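Local coordinates for lasso peptide isopeptidase AtxE2 (Asticcacaulis excentricus, PDB 5TXE), which hydrolyses the isopeptide bond of the lasso peptides astexin-2 and astexin-3, converting these threaded substrates into linear peptides, at residues Y69-V74 and P132-S137; P518-L523 and W660-S665. The protein carries 1 engineered substitution. All coordinates share one frame; numbering follows the deposited sequence.

Contact 1: Y69-V74 and P132-S137; sequences YVAFQV and PRWSPS
This is an apolar join between two neighbouring antiparallel sheets, made where strand 69-78 of one faces the start of the next at strand 133-134. Ala71 sits at its middle, its methyl turned toward the other segment and received between two side chains. On one side CG of Pro132 lies 3.7 Å from Ala71 CB, and the same CG comes within 3.6 Å of the Ala71 carbonyl O. On the other, Trp134 brings the NE1-CE2-CZ2 side of its indole, CZ2 nearest at 3.7 Å from Ala71 CB. Such sheet-on-sheet packing joins successive blades of the beta-propeller found in the prolyl oligopeptidase family. The indole reaches further along the strand to Tyr69, where CH2 approaches CB at 3.6 Å; the phenol ring itself leads away toward strand 83-92. NE1 of Trp134 donates to the backbone O of Ser62, on a strand paired with 69-78, so the polar edge of the indole is bonded to the sheet that its carbons touch. An alanine in place of Trp134 would lose both that bond and the contacts with Tyr69 and Ala71, and would probably loosen the join between the sheets. Leu141, one strand on, touches both Ala71 and Trp134.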
loop_
_atom_site.group_PDB
_atom_site.type_symbol
_atom_site.label_atom_id
_atom_site.label_comp_id
_atom_site.label_asym_id
_atom_site.label_seq_id
_atom_site.Cartn_x
_atom_site.Cartn_y
_atom_site.Cartn_z
ATOM N N TYR A 69 -22.418 -13.211 -11.008
ATOM C CA TYR A 69 -21.979 -11.826 -11.193
ATOM C C TYR A 69 -20.895 -11.456 -10.184
ATOM O O TYR A 69 -20.832 -12.014 -9.090
ATOM C CB TYR A 69 -23.178 -10.858 -11.105
ATOM C CG TYR A 69 -24.144 -11.087 -12.220
ATOM C CD1 TYR A 69 -23.951 -10.488 -13.459
ATOM C CD2 TYR A 69 -25.248 -11.961 -12.063
ATOM C CE1 TYR A 69 -24.833 -10.725 -14.508
ATOM C CE2 TYR A 69 -26.126 -12.208 -13.116
ATOM C CZ TYR A 69 -25.902 -11.598 -14.337
ATOM O OH TYR A 69 -26.762 -11.828 -15.393
ATOM N N VAL A 70 -20.015 -10.549 -10.582
ATOM C CA VAL A 70 -19.037 -9.991 -9.663
ATOM C C VAL A 70 -19.216 -8.474 -9.631
ATOM O O VAL A 70 -19.367 -7.840 -10.664
ATOM C CB VAL A 70 -17.603 -10.370 -10.036
ATOM C CG1 VAL A 70 -17.213 -9.923 -11.423
ATOM C CG2 VAL A 70 -16.630 -9.826 -8.995
ATOM N N ALA A 71 -19.220 -7.919 -8.431
ATOM C CA ALA A 71 -19.352 -6.489 -8.211
ATOM C C ALA A 71 -18.062 -5.946 -7.574
ATOM O O ALA A 71 -17.443 -6.598 -6.713
ATOM C CB ALA A 71 -20.535 -6.216 -7.293
ATOM N N PHE A 72 -17.670 -4.753 -8.007
ATOM C CA PHE A 72 -16.420 -4.144 -7.588
ATOM C C PHE A 72 -16.423 -2.673 -7.995
ATOM O O PHE A 72 -17.159 -2.299 -8.905
ATOM C CB PHE A 72 -15.243 -4.848 -8.262
ATOM C CG PHE A 72 -15.335 -4.901 -9.771
ATOM C CD1 PHE A 72 -16.148 -5.805 -10.388
ATOM C CD2 PHE A 72 -14.620 -4.026 -10.559
ATOM C CE1 PHE A 72 -16.222 -5.861 -11.776
ATOM C CE2 PHE A 72 -14.707 -4.046 -11.931
ATOM C CZ PHE A 72 -15.508 -4.977 -12.552
ATOM N N GLN A 73 -15.586 -1.865 -7.331
ATOM C CA GLN A 73 -15.404 -0.438 -7.611
ATOM C C GLN A 73 -14.190 -0.150 -8.418
ATOM O O GLN A 73 -13.111 -0.697 -8.169
ATOM C CB GLN A 73 -15.333 0.356 -6.327
ATOM C CG GLN A 73 -15.338 1.851 -6.531
ATOM C CD GLN A 73 -14.896 2.549 -5.255
ATOM O OE1 GLN A 73 -15.686 3.283 -4.577
ATOM N NE2 GLN A 73 -13.632 2.270 -4.865
ATOM N N VAL A 74 -14.379 0.702 -9.427
ATOM C CA VAL A 74 -13.293 1.190 -10.295
ATOM C C VAL A 74 -13.060 2.656 -10.011
ATOM O O VAL A 74 -13.998 3.405 -9.810
ATOM C CB VAL A 74 -13.577 1.016 -11.816
ATOM C CG1 VAL A 74 -12.437 1.595 -12.628
ATOM C CG2 VAL A 74 -13.667 -0.468 -12.190
ATOM N N PRO A 132 -18.792 -4.332 -2.033
ATOM C CA PRO A 132 -20.228 -4.315 -2.185
ATOM C C PRO A 132 -20.898 -5.521 -1.570
ATOM O O PRO A 132 -20.415 -6.635 -1.764
ATOM C CB PRO A 132 -20.442 -4.388 -3.696
ATOM C CG PRO A 132 -19.135 -4.559 -4.308
ATOM C CD PRO A 132 -18.077 -4.636 -3.273
ATOM N N ARG A 133 -22.011 -5.291 -0.883
ATOM C CA ARG A 133 -22.790 -6.346 -0.253
ATOM C C ARG A 133 -23.973 -6.666 -1.109
ATOM O O ARG A 133 -24.809 -5.779 -1.367
ATOM C CB ARG A 133 -23.261 -5.881 1.099
ATOM C CG ARG A 133 -22.144 -5.287 1.966
ATOM C CD ARG A 133 -21.251 -6.444 2.218
ATOM N NE ARG A 133 -19.828 -6.345 2.581
ATOM C CZ ARG A 133 -19.334 -5.849 3.692
ATOM N NH1 ARG A 133 -20.099 -5.206 4.540
ATOM N NH2 ARG A 133 -18.049 -5.915 3.907
ATOM N N TRP A 134 -24.036 -7.883 -1.609
ATOM C CA TRP A 134 -25.207 -8.297 -2.381
ATOM C C TRP A 134 -26.392 -8.613 -1.461
ATOM O O TRP A 134 -26.233 -9.246 -0.428
ATOM C CB TRP A 134 -24.908 -9.517 -3.184
ATOM C CG TRP A 134 -23.993 -9.287 -4.265
ATOM C CD1 TRP A 134 -22.639 -9.308 -4.183
ATOM C CD2 TRP A 134 -24.312 -9.125 -5.664
ATOM N NE1 TRP A 134 -22.095 -9.157 -5.436
ATOM C CE2 TRP A 134 -23.116 -9.024 -6.353
ATOM C CE3 TRP A 134 -25.503 -9.014 -6.384
ATOM C CZ2 TRP A 134 -23.066 -8.831 -7.722
ATOM C CZ3 TRP A 134 -25.450 -8.823 -7.761
ATOM C CH2 TRP A 134 -24.245 -8.741 -8.406
ATOM N N SER A 135 -27.585 -8.180 -1.839
ATOM C CA SER A 135 -28.811 -8.626 -1.147
ATOM C C SER A 135 -28.969 -10.148 -1.428
ATOM O O SER A 135 -28.420 -10.627 -2.392
ATOM C CB SER A 135 -30.036 -7.888 -1.659
ATOM O OG SER A 135 -30.166 -8.043 -3.074
ATOM N N PRO A 136 -29.651 -10.899 -0.544
ATOM C CA PRO A 136 -29.830 -12.373 -0.701
ATOM C C PRO A 136 -30.483 -12.726 -2.017
ATOM O O PRO A 136 -30.123 -13.701 -2.622
ATOM C CB PRO A 136 -30.745 -12.753 0.459
ATOM C CG PRO A 136 -30.501 -11.685 1.508
ATOM C CD PRO A 136 -30.148 -10.410 0.757
ATOM N N SER A 137 -31.400 -11.886 -2.487
ATOM C CA SER A 137 -32.010 -12.106 -3.812
ATOM C C SER A 137 -31.066 -11.884 -4.995
ATOM O O SER A 137 -31.391 -12.198 -6.144
ATOM C CB SER A 137 -33.198 -11.154 -3.992
ATOM O OG SER A 137 -32.772 -9.784 -3.998
#

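Contact 2: P518-L523 and W660-S665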
loop_
_atom_site.group_PDB
_atom_site.type_symbol
_atom_site.label_atom_id
_atom_site.label_comp_id
_atom_site.label_asym_id
_atom_site.label_seq_id
_atom_site.Cartn_x
_atom_site.Cartn_y
_atom_site.Cartn_z
ATOM N N PRO A 518 27.710 4.012 -12.895
ATOM C CA PRO A 518 27.534 4.057 -11.457
ATOM C C PRO A 518 27.751 5.433 -10.838
ATOM O O PRO A 518 27.375 5.647 -9.674
ATOM C CB PRO A 518 28.592 3.075 -10.930
ATOM C CG PRO A 518 29.642 3.067 -12.024
ATOM C CD PRO A 518 28.882 3.184 -13.291
ATOM N N ALA A 519 28.344 6.339 -11.598
ATOM C CA ALA A 519 28.455 7.716 -11.151
ATOM C C ALA A 519 27.130 8.473 -11.382
ATOM O O ALA A 519 27.096 9.659 -11.078
ATOM C CB ALA A 519 29.593 8.425 -11.906
ATOM N N ARG A 520 26.116 7.853 -12.024
ATOM C CA ARG A 520 24.844 8.553 -12.335
ATOM C C ARG A 520 23.611 7.803 -11.839
ATOM O O ARG A 520 22.712 7.445 -12.594
ATOM C CB ARG A 520 24.742 8.917 -13.819
ATOM C CG ARG A 520 25.866 9.859 -14.282
ATOM C CD ARG A 520 25.556 10.375 -15.681
ATOM N NE ARG A 520 25.658 9.370 -16.728
ATOM C CZ ARG A 520 24.877 9.293 -17.815
ATOM N NH1 ARG A 520 23.827 10.093 -18.006
ATOM N NH2 ARG A 520 25.114 8.346 -18.714
ATOM N N VAL A 521 23.604 7.575 -10.532
ATOM C CA VAL A 521 22.534 6.842 -9.879
ATOM C C VAL A 521 21.685 7.738 -8.972
ATOM O O VAL A 521 22.203 8.379 -8.042
ATOM C CB VAL A 521 23.070 5.696 -9.045
ATOM C CG1 VAL A 521 21.928 4.917 -8.461
ATOM C CG2 VAL A 521 23.915 4.804 -9.932
ATOM N N GLY A 522 20.391 7.716 -9.255
ATOM C CA GLY A 522 19.400 8.442 -8.505
ATOM C C GLY A 522 18.643 7.518 -7.595
ATOM O O GLY A 522 18.412 6.359 -7.933
ATOM N N LEU A 523 18.214 8.051 -6.453
ATOM C CA LEU A 523 17.473 7.282 -5.508
ATOM C C LEU A 523 16.192 8.019 -5.087
ATOM O O LEU A 523 16.266 9.198 -4.808
ATOM C CB LEU A 523 18.337 7.024 -4.289
ATOM C CG LEU A 523 17.746 6.246 -3.163
ATOM C CD1 LEU A 523 17.454 4.802 -3.566
ATOM C CD2 LEU A 523 18.708 6.252 -1.985
ATOM N N TRP A 660 19.866 16.492 -13.283
ATOM C CA TRP A 660 21.067 16.178 -12.587
ATOM C C TRP A 660 21.786 15.007 -13.147
ATOM O O TRP A 660 23.008 14.965 -13.030
ATOM C CB TRP A 660 20.807 15.872 -11.149
ATOM C CG TRP A 660 20.266 17.048 -10.390
ATOM C CD1 TRP A 660 18.978 17.248 -9.994
ATOM C CD2 TRP A 660 21.025 18.142 -9.893
ATOM N NE1 TRP A 660 18.893 18.410 -9.253
ATOM C CE2 TRP A 660 20.142 18.978 -9.193
ATOM C CE3 TRP A 660 22.376 18.499 -9.986
ATOM C CZ2 TRP A 660 20.553 20.139 -8.589
ATOM C CZ3 TRP A 660 22.792 19.659 -9.393
ATOM C CH2 TRP A 660 21.869 20.479 -8.702
ATOM N N LEU A 661 21.080 14.030 -13.723
ATOM C CA LEU A 661 21.743 12.833 -14.230
ATOM C C LEU A 661 21.955 12.814 -15.721
ATOM O O LEU A 661 22.760 12.037 -16.153
ATOM C CB LEU A 661 20.994 11.562 -13.864
ATOM C CG LEU A 661 20.700 11.363 -12.392
ATOM C CD1 LEU A 661 19.885 10.089 -12.201
ATOM C CD2 LEU A 661 21.905 11.306 -11.499
ATOM N N MET A 662 21.227 13.628 -16.505
ATOM C CA MET A 662 21.440 13.750 -17.944
ATOM C C MET A 662 21.865 15.149 -18.389
ATOM O O MET A 662 22.166 15.310 -19.554
ATOM C CB MET A 662 20.166 13.362 -18.728
ATOM C CG MET A 662 19.776 11.885 -18.630
ATOM S SD MET A 662 18.203 11.623 -19.407
ATOM C CE MET A 662 17.988 9.880 -19.360
ATOM N N ASP A 663 21.928 16.138 -17.481
ATOM C CA ASP A 663 22.224 17.524 -17.832
ATOM C C ASP A 663 21.263 18.033 -18.909
ATOM O O ASP A 663 21.645 18.775 -19.769
ATOM C CB ASP A 663 23.704 17.664 -18.247
ATOM C CG ASP A 663 24.696 17.215 -17.121
ATOM O OD1 ASP A 663 24.402 17.399 -15.910
ATOM O OD2 ASP A 663 25.771 16.670 -17.459
ATOM N N GLN A 664 20.010 17.601 -18.846
ATOM C CA GLN A 664 19.010 18.033 -19.808
ATOM C C GLN A 664 17.872 18.760 -19.139
ATOM O O GLN A 664 17.490 18.435 -18.008
ATOM C CB GLN A 664 18.402 16.827 -20.498
ATOM C CG GLN A 664 19.155 16.425 -21.760
ATOM C CD GLN A 664 18.820 15.011 -22.158
ATOM O OE1 GLN A 664 17.752 14.497 -21.815
ATOM N NE2 GLN A 664 19.734 14.358 -22.858
ATOM N N SER A 665 17.325 19.732 -19.843
ATOM C CA SER A 665 16.181 20.490 -19.370
ATOM C C SER A 665 15.165 20.592 -20.477
ATOM O O SER A 665 15.518 20.714 -21.622
ATOM C CB SER A 665 16.602 21.898 -18.961
ATOM O OG SER A 665 17.152 22.551 -20.078
#
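Helix 643-662 comes with its last turn over the start of strand 521-525, an inner strand of the central sheet, and Leu661 is the residue that carries the meeting. With CG anti to the carbonyl carbon (chi1 -54°), its side chain brings its end toward the strand, although its first bond does not point there. The two methyls lie side by side along one side of the backbone from Arg520 to Gly522. CD1 lies 3.8 Å from the amide N of Gly522, while CD2 rests 3.9 Å from the carbonyl carbon of Arg520. The fit is close enough that glycine's lack of a side chain matters: a beta carbon on Gly522 would come about 3.2 Å from Leu661 CD1. The carbonyl of Leu661 also meets this segment: Arg520 NH1 donates to its O over 2.9 Å in a nearly straight bond of 167°. The oxygen lies almost in the guanidinium plane, and the nitrogen lies in the plane of the carbonyl. A bend at chi3 (-70°) in an otherwise extended chain turns the group to this place, and a salt bridge from NE to Asp517 holds its other side.

In the alpha/beta-hydrolase fold, which this domain shares with the prolyl oligopeptidase family, the contact joins the end of a late helix to the central sheet; Val521, pointing away from it, packs on helix 494-512. A positive group at a helix C-terminus is probably favoured by the helix dipole. Met662 follows, its backbone CA near the edge of the same guanidinium at 4.4 Å from NH1, while its side chain touches Pro432 and Phe462. At Asp663 the chain abandons helical angles with a positive phi.

How the contacts relate
The two contacts lie in series along the chain and on opposite sides of its centre, about 48 Å apart between their centres and about 30 Å between nearest atoms, so neither touches the other. Contact 1 belongs to the propeller and contact 2 to the hydrolase domain, and both stand away from the annotated sites. Contact 2 is tied to the catalytic apparatus through the chain: strand 521-525 leads directly to Ala527, an engineered replacement for the nucleophilic serine, and helix 643-662 starts soon after His638, an inferred member of the charge relay. The chain between the segments of contact 1 carries Trp116, which binds astexin-3, although the contact lies away from it.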